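Local coordinates for purine phosphoribosyltransferase (Pyrococcus horikoshii, PDB 1VDM), which probably transfers a phosphoribosyl group to or from purine bases, at residues Leu22-Arg35 and Leu44-Asp57. Numbering follows the deposited sequence.
Sequences LREYKPDVIIGVAR and LSHILGDIPLKVID
Lys54 N donates to Ile30 O at 2.7 Å where strand 29-33 runs parallel to strand 53-57, the two short axes inclined at 27°. Four more backbone hydrogen bonds run between them: Ile30 N to Pro52 O, Gly32 N to Lys54 O, Ile56 N to Gly32 O and Ala34 N to Ile56 O. Ile31 adds a CA-H...O contact to Lys54 O.

The apolar packing centres on Ile30. Its CG1 lies beside the backbone N (chi1 -64°) and, with the second torsion extended, CD1 reaches the last turn of helix 38-47, where it meets Ser45 N at 3.6 Å and Leu44 CB at 3.9 Å. Ile51 crosses it at about a right angle, CD1 against Ile30 CG1, while the other branch, CG2, rests on Leu53 CD1 at 3.6 Å. Cut back to an alanine, this position would probably lose its hold on Ile51 CD1 and open a gap beside the last turn of the helix. Farther along, Leu22 CD1 touches Leu44 CD1 at 3.8 Å and Leu48 packs over Arg23 CG. On the other face of the sheet Ile31 CG2 meets Ile56 CG2 at 4.0 Å, with helix 97-107 lying against this side.

Polar side chains add further ties. Ser45 OG donates to Ile51 O at 2.8 Å, tying the loop back to its helix. Arg23 NH2 makes a weak bond to Ile47 O. Arg35, which follows a cis peptide bond, forms a salt bridge from NH2 to Asp57 OD1 at 3.3 Å whose hydrogen bond is weak, guanidinium and carboxylate planes 74° apart; the stronger partner of OD1 is Lys59.

Strand 29-33, helix 38-47 and strand 53-61 make up a beta-alpha-beta crossover, part of the largely parallel core sheet of the type I phosphoribosyltransferase fold.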
loop_
_atom_site.group_PDB
_atom_site.type_symbol
_atom_site.label_atom_id
_atom_site.label_comp_id
_atom_site.label_asym_id
_atom_site.label_seq_id
_atom_site.Cartn_x
_atom_site.Cartn_y
_atom_site.Cartn_z
ATOM N N LEU G 22 -20.866 12.034 31.227
ATOM C CA LEU G 22 -19.849 12.941 31.746
ATOM C C LEU G 22 -19.838 14.261 30.969
ATOM O O LEU G 22 -19.313 15.265 31.450
ATOM C CB LEU G 22 -18.462 12.290 31.689
ATOM C CG LEU G 22 -18.132 11.212 32.728
ATOM C CD1 LEU G 22 -16.728 10.657 32.491
ATOM C CD2 LEU G 22 -18.238 11.818 34.119
ATOM N N ARG G 23 -20.415 14.257 29.769
ATOM C CA ARG G 23 -20.467 15.466 28.949
ATOM C C ARG G 23 -21.318 16.536 29.622
ATOM O O ARG G 23 -21.029 17.727 29.516
ATOM C CB ARG G 23 -21.022 15.161 27.552
ATOM C CG ARG G 23 -20.039 14.419 26.652
ATOM C CD ARG G 23 -20.185 14.802 25.183
ATOM N NE ARG G 23 -19.109 14.229 24.372
ATOM C CZ ARG G 23 -19.066 12.963 23.959
ATOM N NH1 ARG G 23 -20.044 12.117 24.266
ATOM N NH2 ARG G 23 -18.034 12.540 23.244
ATOM N N GLU G 24 -22.361 16.101 30.322
ATOM C CA GLU G 24 -23.249 17.015 31.031
ATOM C C GLU G 24 -22.552 17.583 32.273
ATOM O O GLU G 24 -22.958 18.617 32.805
ATOM C CB GLU G 24 -24.528 16.283 31.438
ATOM C CG GLU G 24 -25.185 15.516 30.291
ATOM C CD GLU G 24 -26.419 14.731 30.721
ATOM O OE1 GLU G 24 -26.307 13.886 31.640
ATOM O OE2 GLU G 24 -27.502 14.954 30.135
ATOM N N TYR G 25 -21.498 16.905 32.725
ATOM C CA TYR G 25 -20.744 17.329 33.903
ATOM C C TYR G 25 -19.538 18.212 33.558
ATOM O O TYR G 25 -19.051 18.962 34.401
ATOM C CB TYR G 25 -20.291 16.094 34.693
ATOM C CG TYR G 25 -19.373 16.395 35.856
ATOM C CD1 TYR G 25 -19.772 17.252 36.885
ATOM C CD2 TYR G 25 -18.093 15.837 35.919
ATOM C CE1 TYR G 25 -18.918 17.549 37.948
ATOM C CE2 TYR G 25 -17.233 16.124 36.978
ATOM C CZ TYR G 25 -17.652 16.982 37.989
ATOM O OH TYR G 25 -16.802 17.272 39.034
ATOM N N LYS G 26 -19.057 18.114 32.321
ATOM C CA LYS G 26 -17.929 18.920 31.852
ATOM C C LYS G 26 -16.695 18.934 32.757
ATOM O O LYS G 26 -16.375 19.948 33.380
ATOM C CB LYS G 26 -18.399 20.352 31.608
ATOM C CG LYS G 26 -19.592 20.433 30.669
ATOM C CD LYS G 26 -20.030 21.866 30.426
ATOM C CE LYS G 26 -21.247 21.917 29.512
ATOM N NZ LYS G 26 -22.408 21.174 30.085
ATOM N N PRO G 27 -15.981 17.802 32.827
ATOM C CA PRO G 27 -14.772 17.624 33.636
ATOM C C PRO G 27 -13.601 18.461 33.138
ATOM O O PRO G 27 -13.360 18.550 31.935
ATOM C CB PRO G 27 -14.482 16.136 33.499
ATOM C CG PRO G 27 -15.828 15.542 33.247
ATOM C CD PRO G 27 -16.428 16.510 32.281
ATOM N N ASP G 28 -12.867 19.061 34.065
ATOM C CA ASP G 28 -11.712 19.870 33.708
ATOM C C ASP G 28 -10.458 19.005 33.734
ATOM O O ASP G 28 -9.451 19.322 33.099
ATOM C CB ASP G 28 -11.545 21.025 34.697
ATOM C CG ASP G 28 -12.766 21.923 34.760
ATOM O OD1 ASP G 28 -12.794 22.842 35.611
ATOM O OD2 ASP G 28 -13.700 21.710 33.958
ATOM N N VAL G 29 -10.530 17.905 34.476
ATOM C CA VAL G 29 -9.399 17.000 34.607
ATOM C C VAL G 29 -9.852 15.595 34.999
ATOM O O VAL G 29 -10.891 15.416 35.640
ATOM C CB VAL G 29 -8.410 17.530 35.667
ATOM C CG1 VAL G 29 -9.115 17.657 37.011
ATOM C CG2 VAL G 29 -7.210 16.610 35.777
ATOM N N ILE G 30 -9.072 14.601 34.589
ATOM C CA ILE G 30 -9.371 13.214 34.901
ATOM C C ILE G 30 -8.247 12.616 35.733
ATOM O O ILE G 30 -7.064 12.873 35.496
ATOM C CB ILE G 30 -9.516 12.341 33.641
ATOM C CG1 ILE G 30 -10.707 12.796 32.803
ATOM C CG2 ILE G 30 -9.712 10.898 34.046
ATOM C CD1 ILE G 30 -10.891 11.986 31.521
ATOM N N ILE G 31 -8.638 11.819 36.718
ATOM C CA ILE G 31 -7.686 11.151 37.588
ATOM C C ILE G 31 -7.950 9.655 37.470
ATOM O O ILE G 31 -8.982 9.150 37.932
ATOM C CB ILE G 31 -7.848 11.616 39.056
ATOM C CG1 ILE G 31 -7.631 13.134 39.132
ATOM C CG2 ILE G 31 -6.847 10.891 39.951
ATOM C CD1 ILE G 31 -8.002 13.744 40.444
ATOM N N GLY G 32 -7.026 8.961 36.817
ATOM C CA GLY G 32 -7.176 7.533 36.638
ATOM C C GLY G 32 -6.503 6.757 37.747
ATOM O O GLY G 32 -5.337 7.002 38.069
ATOM N N VAL G 33 -7.246 5.828 38.343
ATOM C CA VAL G 33 -6.730 4.942 39.379
ATOM C C VAL G 33 -6.077 3.696 38.776
ATOM O O VAL G 33 -6.693 2.915 38.062
ATOM C CB VAL G 33 -7.898 4.539 40.279
ATOM C CG1 VAL G 33 -7.389 3.713 41.459
ATOM C CG2 VAL G 33 -8.602 5.777 40.803
ATOM N N ALA G 34 -4.768 3.545 39.055
ATOM C CA ALA G 34 -4.046 2.397 38.520
ATOM C C ALA G 34 -4.417 1.105 39.253
ATOM O O ALA G 34 -4.805 1.099 40.413
ATOM C CB ALA G 34 -2.548 2.666 38.667
ATOM N N ARG G 35 -4.324 -0.016 38.514
ATOM C CA ARG G 35 -3.893 0.068 37.124
ATOM C C ARG G 35 -5.074 -0.052 36.160
ATOM O O ARG G 35 -5.090 0.505 35.070
ATOM C CB ARG G 35 -2.898 -1.065 36.865
ATOM C CG ARG G 35 -1.811 -1.142 37.937
ATOM C CD ARG G 35 -0.404 -1.061 37.335
ATOM N NE ARG G 35 0.546 -0.532 38.317
ATOM C CZ ARG G 35 1.279 -1.423 39.010
ATOM N NH1 ARG G 35 1.127 -2.718 38.793
ATOM N NH2 ARG G 35 2.178 -0.991 39.897
ATOM N N LEU G 44 -11.453 7.952 28.108
ATOM C CA LEU G 44 -12.284 9.109 28.436
ATOM C C LEU G 44 -11.526 10.423 28.206
ATOM O O LEU G 44 -12.126 11.447 27.867
ATOM C CB LEU G 44 -12.772 9.032 29.890
ATOM C CG LEU G 44 -13.883 8.024 30.203
ATOM C CD1 LEU G 44 -14.117 7.976 31.713
ATOM C CD2 LEU G 44 -15.167 8.403 29.475
ATOM N N SER G 45 -10.211 10.395 28.394
ATOM C CA SER G 45 -9.402 11.591 28.175
ATOM C C SER G 45 -9.514 12.017 26.707
ATOM O O SER G 45 -9.611 13.203 26.405
ATOM C CB SER G 45 -7.939 11.321 28.511
ATOM O OG SER G 45 -7.163 12.485 28.298
ATOM N N HIS G 46 -9.500 11.034 25.810
ATOM C CA HIS G 46 -9.611 11.268 24.375
ATOM C C HIS G 46 -11.038 11.663 23.984
ATOM O O HIS G 46 -11.249 12.705 23.370
ATOM C CB HIS G 46 -9.205 10.003 23.600
ATOM C CG HIS G 46 -7.729 9.742 23.588
ATOM N ND1 HIS G 46 -6.858 10.429 22.771
ATOM C CD2 HIS G 46 -6.971 8.866 24.291
ATOM C CE1 HIS G 46 -5.628 9.988 22.969
ATOM N NE2 HIS G 46 -5.669 9.039 23.886
ATOM N N ILE G 47 -12.012 10.830 24.355
ATOM C CA ILE G 47 -13.421 11.061 24.039
ATOM C C ILE G 47 -13.998 12.391 24.525
ATOM O O ILE G 47 -14.954 12.899 23.945
ATOM C CB ILE G 47 -14.314 9.939 24.609
ATOM C CG1 ILE G 47 -13.816 8.575 24.138
ATOM C CG2 ILE G 47 -15.748 10.133 24.143
ATOM C CD1 ILE G 47 -14.670 7.419 24.617
ATOM N N LEU G 48 -13.430 12.955 25.581
ATOM C CA LEU G 48 -13.943 14.211 26.111
ATOM C C LEU G 48 -13.142 15.457 25.720
ATOM O O LEU G 48 -13.134 16.448 26.454
ATOM C CB LEU G 48 -14.041 14.126 27.636
ATOM C CG LEU G 48 -15.025 13.098 28.202
ATOM C CD1 LEU G 48 -14.907 13.085 29.714
ATOM C CD2 LEU G 48 -16.446 13.437 27.783
ATOM N N GLY G 49 -12.469 15.410 24.572
ATOM C CA GLY G 49 -11.701 16.559 24.128
ATOM C C GLY G 49 -10.307 16.684 24.721
ATOM O O GLY G 49 -9.912 17.756 25.183
ATOM N N ASP G 50 -9.557 15.589 24.693
ATOM C CA ASP G 50 -8.198 15.558 25.226
ATOM C C ASP G 50 -7.994 16.380 26.491
ATOM O O ASP G 50 -7.061 17.179 26.567
ATOM C CB ASP G 50 -7.191 16.015 24.163
ATOM C CG ASP G 50 -6.908 14.942 23.119
ATOM O OD1 ASP G 50 -6.049 15.181 22.238
ATOM O OD2 ASP G 50 -7.540 13.862 23.176
ATOM N N ILE G 51 -8.860 16.189 27.481
ATOM C CA ILE G 51 -8.715 16.912 28.738
ATOM C C ILE G 51 -7.580 16.235 29.501
ATOM O O ILE G 51 -7.438 15.011 29.466
ATOM C CB ILE G 51 -10.004 16.864 29.585
ATOM C CG1 ILE G 51 -10.369 15.414 29.893
ATOM C CG2 ILE G 51 -11.146 17.579 28.851
ATOM C CD1 ILE G 51 -11.601 15.280 30.740
ATOM N N PRO G 52 -6.759 17.023 30.206
ATOM C CA PRO G 52 -5.620 16.516 30.979
ATOM C C PRO G 52 -5.881 15.258 31.818
ATOM O O PRO G 52 -6.932 15.114 32.439
ATOM C CB PRO G 52 -5.215 17.726 31.824
ATOM C CG PRO G 52 -6.507 18.480 31.979
ATOM C CD PRO G 52 -7.060 18.413 30.584
ATOM N N LEU G 53 -4.907 14.351 31.825
ATOM C CA LEU G 53 -5.017 13.109 32.573
ATOM C C LEU G 53 -3.949 12.997 33.656
ATOM O O LEU G 53 -2.752 13.094 33.378
ATOM C CB LEU G 53 -4.892 11.906 31.636
ATOM C CG LEU G 53 -4.920 10.541 32.327
ATOM C CD1 LEU G 53 -6.301 10.301 32.915
ATOM C CD2 LEU G 53 -4.580 9.449 31.339
ATOM N N LYS G 54 -4.392 12.805 34.893
ATOM C CA LYS G 54 -3.473 12.644 36.007
ATOM C C LYS G 54 -3.555 11.195 36.487
ATOM O O LYS G 54 -4.636 10.602 36.517
ATOM C CB LYS G 54 -3.822 13.617 37.136
ATOM C CG LYS G 54 -3.392 15.042 36.834
ATOM C CD LYS G 54 -3.660 15.987 37.990
ATOM C CE LYS G 54 -3.112 17.380 37.693
ATOM N NZ LYS G 54 -1.638 17.368 37.458
ATOM N N VAL G 55 -2.411 10.615 36.830
ATOM C CA VAL G 55 -2.390 9.236 37.284
ATOM C C VAL G 55 -2.027 9.076 38.755
ATOM O O VAL G 55 -1.093 9.707 39.259
ATOM C CB VAL G 55 -1.412 8.399 36.446
ATOM C CG1 VAL G 55 -1.328 6.985 36.995
ATOM C CG2 VAL G 55 -1.875 8.372 35.000
ATOM N N ILE G 56 -2.786 8.232 39.445
ATOM C CA ILE G 56 -2.524 7.953 40.849
ATOM C C ILE G 56 -2.505 6.441 41.042
ATOM O O ILE G 56 -3.290 5.722 40.425
ATOM C CB ILE G 56 -3.598 8.586 41.772
ATOM C CG1 ILE G 56 -3.103 8.555 43.222
ATOM C CG2 ILE G 56 -4.923 7.842 41.633
ATOM C CD1 ILE G 56 -3.858 9.482 44.162
ATOM N N ASP G 57 -1.586 5.960 41.874
ATOM C CA ASP G 57 -1.481 4.528 42.153
ATOM C C ASP G 57 -1.484 4.326 43.661
ATOM O O ASP G 57 -0.611 4.832 44.371
ATOM C CB ASP G 57 -0.190 3.945 41.554
ATOM C CG ASP G 57 -0.238 2.420 41.402
ATOM O OD1 ASP G 57 0.707 1.853 40.800
ATOM O OD2 ASP G 57 -1.215 1.789 41.873
#